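Local atomic coordinates of hypothetical protein (Bacteroides ovatus, PDB entry 4EPS), a protein that is probably a component of the fimbrium tip, the end of a cell-surface filament that mediates adhesion and biofilm formation. Residues A[99-104]-A[111-116]; A[131-136]-A[219-224]. All coordinates share one frame; numbering follows the deposited sequence.

How the interactions relate
Interaction 1 is a surface contact and interaction 2 a buried one. Their centres lie about 16 Å apart. Interaction 1 folds the loop 99-104 back onto the short helix 111-115, which follows closely in the chain. It uses a bridging water, a weak backbone bond and a proline ring set among carbonyls. Interaction 2 joins residues far apart in sequence: the turn leading into strand 135-145 and the strand 217-222. Both of these strands pair with the long strand 148-174. Here the contact rests on one leucine, without a hydrogen bond between the segments. The two contacts touch where Leu113 and Ala114 of the helix pack on Leu134, the last residue of the turn.

Interaction 1. Residues A[99-104]-A[111-116]; sequences TGKTDL and APLAAG
One water bridges Lys101 and Leu113. It accepts a hydrogen bond from NZ of Lys101 at 2.9 Å and donates one to O of Leu113 at 2.8 Å. The water thus ties the ammonium to a carbonyl of the helix. Bent at chi2 (-59°) and extended beyond, the lysine chain runs alongside the helix, and its CB touches CB of Leu113 at 4.1 Å. A direct link is weak: N of Leu113 donates to O of Lys101 at 3.2 Å, bent to 123°. Pro112 fills the angle between loop and helix. Its CB meets O of Gly100 at 3.4 Å, and its CD lies 3.6 Å from O of Lys101. The same CD touches CB of Asp103 at 3.9 Å. CG of Pro112 lies 3.9 Å from O of Thr102. Replacing Pro112 by an alanine removes CG and CD and would probably open a gap beside Asp103 and the carbonyl of Thr102. The Asp103 carboxylate turns to its own loop, where OD1 bonds N of Ile105 and of Gly106. On the inner side, Leu113 packs on Met98 and Leu134. Thr102 rests on Phe49 of strand 45-52 and Ile56 of strand 55-67.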
loop_
_atom_site.group_PDB
_atom_site.type_symbol
_atom_site.label_atom_id
_atom_site.label_comp_id
_atom_site.label_asym_id
_atom_site.label_seq_id
_atom_site.Cartn_x
_atom_site.Cartn_y
_atom_site.Cartn_z
ATOM N N THR A 99 50.289 40.467 -4.277
ATOM C CA THR A 99 50.787 41.671 -4.964
ATOM C C THR A 99 49.846 42.000 -6.131
ATOM O O THR A 99 49.552 41.133 -6.951
ATOM C CB THR A 99 52.263 41.498 -5.416
ATOM O OG1 THR A 99 53.062 41.161 -4.275
ATOM C CG2 THR A 99 52.823 42.756 -6.062
ATOM N N GLY A 100 49.344 43.230 -6.130
ATOM C CA GLY A 100 48.431 43.741 -7.142
ATOM C C GLY A 100 47.025 43.185 -7.057
ATOM O O GLY A 100 46.217 43.439 -7.954
ATOM N N LYS A 101 46.693 42.456 -5.963
ATOM C CA LYS A 101 45.357 41.879 -5.846
ATOM C C LYS A 101 44.406 42.732 -4.973
ATOM O O LYS A 101 43.244 42.348 -4.780
ATOM C CB LYS A 101 45.431 40.427 -5.327
ATOM C CG LYS A 101 46.237 39.476 -6.214
ATOM C CD LYS A 101 45.676 39.391 -7.617
ATOM C CE LYS A 101 46.183 38.208 -8.403
ATOM N NZ LYS A 101 45.472 38.107 -9.709
ATOM N N THR A 102 44.879 43.893 -4.478
ATOM C CA THR A 102 44.063 44.792 -3.654
ATOM C C THR A 102 43.978 46.182 -4.302
ATOM O O THR A 102 44.849 46.540 -5.092
ATOM C CB THR A 102 44.590 44.863 -2.212
ATOM O OG1 THR A 102 45.922 45.352 -2.237
ATOM C CG2 THR A 102 44.550 43.499 -1.497
ATOM N N ASP A 103 42.919 46.943 -3.979
ATOM C CA ASP A 103 42.682 48.282 -4.525
ATOM C C ASP A 103 42.366 49.281 -3.413
ATOM O O ASP A 103 41.295 49.221 -2.795
ATOM C CB ASP A 103 41.534 48.238 -5.550
ATOM C CG ASP A 103 41.218 49.546 -6.275
ATOM O OD1 ASP A 103 42.024 50.493 -6.175
ATOM O OD2 ASP A 103 40.193 49.595 -6.990
ATOM N N LEU A 104 43.286 50.231 -3.196
ATOM C CA LEU A 104 43.131 51.271 -2.176
ATOM C C LEU A 104 42.357 52.497 -2.696
ATOM O O LEU A 104 41.803 53.242 -1.889
ATOM C CB LEU A 104 44.512 51.722 -1.659
ATOM C CG LEU A 104 45.340 50.669 -0.922
ATOM C CD1 LEU A 104 46.819 51.056 -0.913
ATOM C CD2 LEU A 104 44.834 50.466 0.494
ATOM N N ALA A 111 38.566 44.072 -5.432
ATOM C CA ALA A 111 38.152 44.055 -6.847
ATOM C C ALA A 111 39.189 43.321 -7.757
ATOM O O ALA A 111 38.745 42.447 -8.514
ATOM C CB ALA A 111 37.902 45.472 -7.359
ATOM N N PRO A 112 40.534 43.563 -7.673
ATOM C CA PRO A 112 41.466 42.832 -8.569
ATOM C C PRO A 112 41.577 41.337 -8.258
ATOM O O PRO A 112 41.769 40.538 -9.167
ATOM C CB PRO A 112 42.812 43.530 -8.334
ATOM C CG PRO A 112 42.452 44.875 -7.716
ATOM C CD PRO A 112 41.271 44.559 -6.860
ATOM N N LEU A 113 41.472 40.952 -6.980
ATOM C CA LEU A 113 41.504 39.533 -6.591
ATOM C C LEU A 113 40.335 38.807 -7.257
ATOM O O LEU A 113 40.533 37.772 -7.888
ATOM C CB LEU A 113 41.441 39.410 -5.059
ATOM C CG LEU A 113 41.388 38.003 -4.456
ATOM C CD1 LEU A 113 42.672 37.190 -4.783
ATOM C CD2 LEU A 113 41.137 38.095 -2.943
ATOM N N ALA A 114 39.130 39.402 -7.179
ATOM C CA ALA A 114 37.925 38.828 -7.768
ATOM C C ALA A 114 38.003 38.825 -9.302
ATOM O O ALA A 114 37.692 37.803 -9.919
ATOM C CB ALA A 114 36.701 39.594 -7.298
ATOM N N ALA A 115 38.469 39.937 -9.912
ATOM C CA ALA A 115 38.594 40.055 -11.376
ATOM C C ALA A 115 39.540 38.999 -11.980
ATOM O O ALA A 115 39.224 38.445 -13.030
ATOM C CB ALA A 115 39.067 41.453 -11.758
ATOM N N GLY A 116 40.660 38.722 -11.319
ATOM C CA GLY A 116 41.629 37.742 -11.802
ATOM C C GLY A 116 41.444 36.322 -11.289
ATOM O O GLY A 116 42.254 35.441 -11.598
HETATM O O HOH W 1 43.057 36.882 -8.584
#

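Interaction 2. Residues A[131-136]-A[219-224]; sequences KQDLMT and RLLRKP
A single leucine makes this contact, laying one methyl on the backbone of an inverse gamma turn and the other beside its aspartate carboxylate. Asp133 is the centre of that turn, closed by a weak bond from N of Leu134 to O of Gln132 (3.1 Å). CD1 of Leu221 sits 3.8 Å from CA of Asp133. The same CD1 lies 3.9 Å from C of Gln132, covering the peptide between the two residues. The other methyl, CD2, reaches OD1 of Asp133 at 3.9 Å. CG is anti to the carbonyl carbon (chi1 -63°), which points the branched end of Leu221 at Asp133. The two side chains cross at about a right angle. The carboxylate has polar partners elsewhere: OD1 bonds ND1 of His157 in strand 148-174, and OD2 bonds a glycerol, probably from the crystallisation liquor. CB of Gln132 comes within 4.3 Å of CD1 of Leu221, while its amide turns elsewhere: OE1 bonds N of Thr120 and NE2 bonds O of Ala128. The contact is therefore van der Waals in nature, with no directional bond between the segments. The buried polar groups find their partners in surrounding residues and, for OD2 of Asp133, in the glycerol.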
loop_
_atom_site.group_PDB
_atom_site.type_symbol
_atom_site.label_atom_id
_atom_site.label_comp_id
_atom_site.label_asym_id
_atom_site.label_seq_id
_atom_site.Cartn_x
_atom_site.Cartn_y
_atom_site.Cartn_z
ATOM N N LYS A 131 39.094 25.468 -2.297
ATOM C CA LYS A 131 40.209 26.318 -2.745
ATOM C C LYS A 131 39.762 27.343 -3.805
ATOM O O LYS A 131 40.478 28.306 -4.030
ATOM C CB LYS A 131 41.390 25.482 -3.284
ATOM C CG LYS A 131 41.104 24.789 -4.624
ATOM C CD LYS A 131 42.252 23.919 -5.099
ATOM C CE LYS A 131 41.902 23.248 -6.407
ATOM N NZ LYS A 131 42.890 22.194 -6.773
ATOM N N GLN A 132 38.592 27.142 -4.444
ATOM C CA GLN A 132 38.092 28.053 -5.479
ATOM C C GLN A 132 36.943 28.965 -5.021
ATOM O O GLN A 132 36.507 29.836 -5.789
ATOM C CB GLN A 132 37.616 27.184 -6.663
ATOM C CG GLN A 132 38.746 26.285 -7.207
ATOM C CD GLN A 132 38.466 25.822 -8.596
ATOM O OE1 GLN A 132 38.541 26.594 -9.544
ATOM N NE2 GLN A 132 38.219 24.545 -8.757
ATOM N N ASP A 133 36.460 28.756 -3.786
ATOM C CA ASP A 133 35.314 29.474 -3.233
ATOM C C ASP A 133 35.760 30.793 -2.608
ATOM O O ASP A 133 35.851 30.929 -1.386
ATOM C CB ASP A 133 34.557 28.586 -2.229
ATOM C CG ASP A 133 33.173 29.120 -1.876
ATOM O OD1 ASP A 133 32.739 30.131 -2.501
ATOM O OD2 ASP A 133 32.504 28.509 -1.009
ATOM N N LEU A 134 36.016 31.783 -3.464
ATOM C CA LEU A 134 36.503 33.084 -3.013
ATOM C C LEU A 134 35.432 33.851 -2.212
ATOM O O LEU A 134 34.294 34.022 -2.664
ATOM C CB LEU A 134 36.977 33.916 -4.227
ATOM C CG LEU A 134 37.425 35.359 -3.923
ATOM C CD1 LEU A 134 38.704 35.389 -3.069
ATOM C CD2 LEU A 134 37.688 36.136 -5.228
HETATM N N MSE A 135 35.832 34.313 -1.014
HETATM C CA MSE A 135 34.979 35.082 -0.097
HETATM C C MSE A 135 35.725 36.274 0.419
HETATM O O MSE A 135 36.901 36.149 0.773
HETATM C CB MSE A 135 34.541 34.231 1.102
HETATM C CG MSE A 135 33.652 33.079 0.757
HETATM SE SE MSE A 135 33.321 32.168 2.440
HETATM C CE MSE A 135 33.820 30.422 1.872
ATOM N N THR A 136 35.071 37.437 0.482
ATOM C CA THR A 136 35.752 38.642 0.963
ATOM C C THR A 136 34.881 39.450 1.910
ATOM O O THR A 136 33.657 39.354 1.867
ATOM C CB THR A 136 36.125 39.546 -0.243
ATOM O OG1 THR A 136 34.915 39.928 -0.918
ATOM C CG2 THR A 136 37.115 38.870 -1.225
ATOM N N ARG A 219 26.723 20.699 -7.093
ATOM C CA ARG A 219 27.023 22.139 -6.965
ATOM C C ARG A 219 28.256 22.477 -7.753
ATOM O O ARG A 219 29.217 21.712 -7.770
ATOM C CB ARG A 219 27.182 22.540 -5.480
ATOM C CG ARG A 219 25.884 22.305 -4.702
ATOM C CD ARG A 219 25.761 23.112 -3.427
ATOM N NE ARG A 219 26.577 22.586 -2.332
ATOM C CZ ARG A 219 26.163 21.708 -1.420
ATOM N NH1 ARG A 219 24.924 21.211 -1.472
ATOM N NH2 ARG A 219 26.982 21.306 -0.463
ATOM N N LEU A 220 28.229 23.616 -8.445
ATOM C CA LEU A 220 29.354 24.035 -9.256
ATOM C C LEU A 220 29.500 25.536 -9.195
ATOM O O LEU A 220 28.575 26.243 -9.597
ATOM C CB LEU A 220 29.132 23.586 -10.723
ATOM C CG LEU A 220 30.247 23.929 -11.710
ATOM C CD1 LEU A 220 31.449 22.980 -11.509
ATOM C CD2 LEU A 220 29.744 23.779 -13.126
ATOM N N LEU A 221 30.650 26.019 -8.722
ATOM C CA LEU A 221 30.928 27.457 -8.742
ATOM C C LEU A 221 31.166 27.918 -10.179
ATOM O O LEU A 221 31.828 27.207 -10.949
ATOM C CB LEU A 221 32.156 27.807 -7.884
ATOM C CG LEU A 221 32.018 27.512 -6.390
ATOM C CD1 LEU A 221 33.402 27.393 -5.759
ATOM C CD2 LEU A 221 31.163 28.570 -5.689
ATOM N N ARG A 222 30.601 29.096 -10.542
ATOM C CA ARG A 222 30.720 29.706 -11.874
ATOM C C ARG A 222 31.032 31.182 -11.737
ATOM O O ARG A 222 30.697 31.798 -10.723
ATOM C CB ARG A 222 29.412 29.532 -12.693
ATOM C CG ARG A 222 28.962 28.051 -12.938
ATOM C CD ARG A 222 29.873 27.297 -13.889
ATOM N NE ARG A 222 29.903 27.892 -15.232
ATOM C CZ ARG A 222 30.898 27.751 -16.102
ATOM N NH1 ARG A 222 31.991 27.066 -15.772
ATOM N NH2 ARG A 222 30.822 28.318 -17.302
ATOM N N LYS A 223 31.705 31.751 -12.733
ATOM C CA LYS A 223 31.994 33.186 -12.692
ATOM C C LYS A 223 30.697 33.974 -12.841
ATOM O O LYS A 223 29.840 33.588 -13.639
ATOM C CB LYS A 223 32.984 33.577 -13.783
ATOM C CG LYS A 223 34.425 33.247 -13.433
ATOM C CD LYS A 223 35.335 33.565 -14.604
ATOM C CE LYS A 223 36.783 33.333 -14.265
ATOM N NZ LYS A 223 37.668 33.485 -15.454
ATOM N N PRO A 224 30.496 35.049 -12.061
ATOM C CA PRO A 224 29.272 35.858 -12.244
ATOM C C PRO A 224 29.163 36.371 -13.683
ATOM O O PRO A 224 30.187 36.628 -14.332
ATOM C CB PRO A 224 29.468 37.017 -11.258
ATOM C CG PRO A 224 30.401 36.455 -10.222
ATOM C CD PRO A 224 31.367 35.629 -11.014
#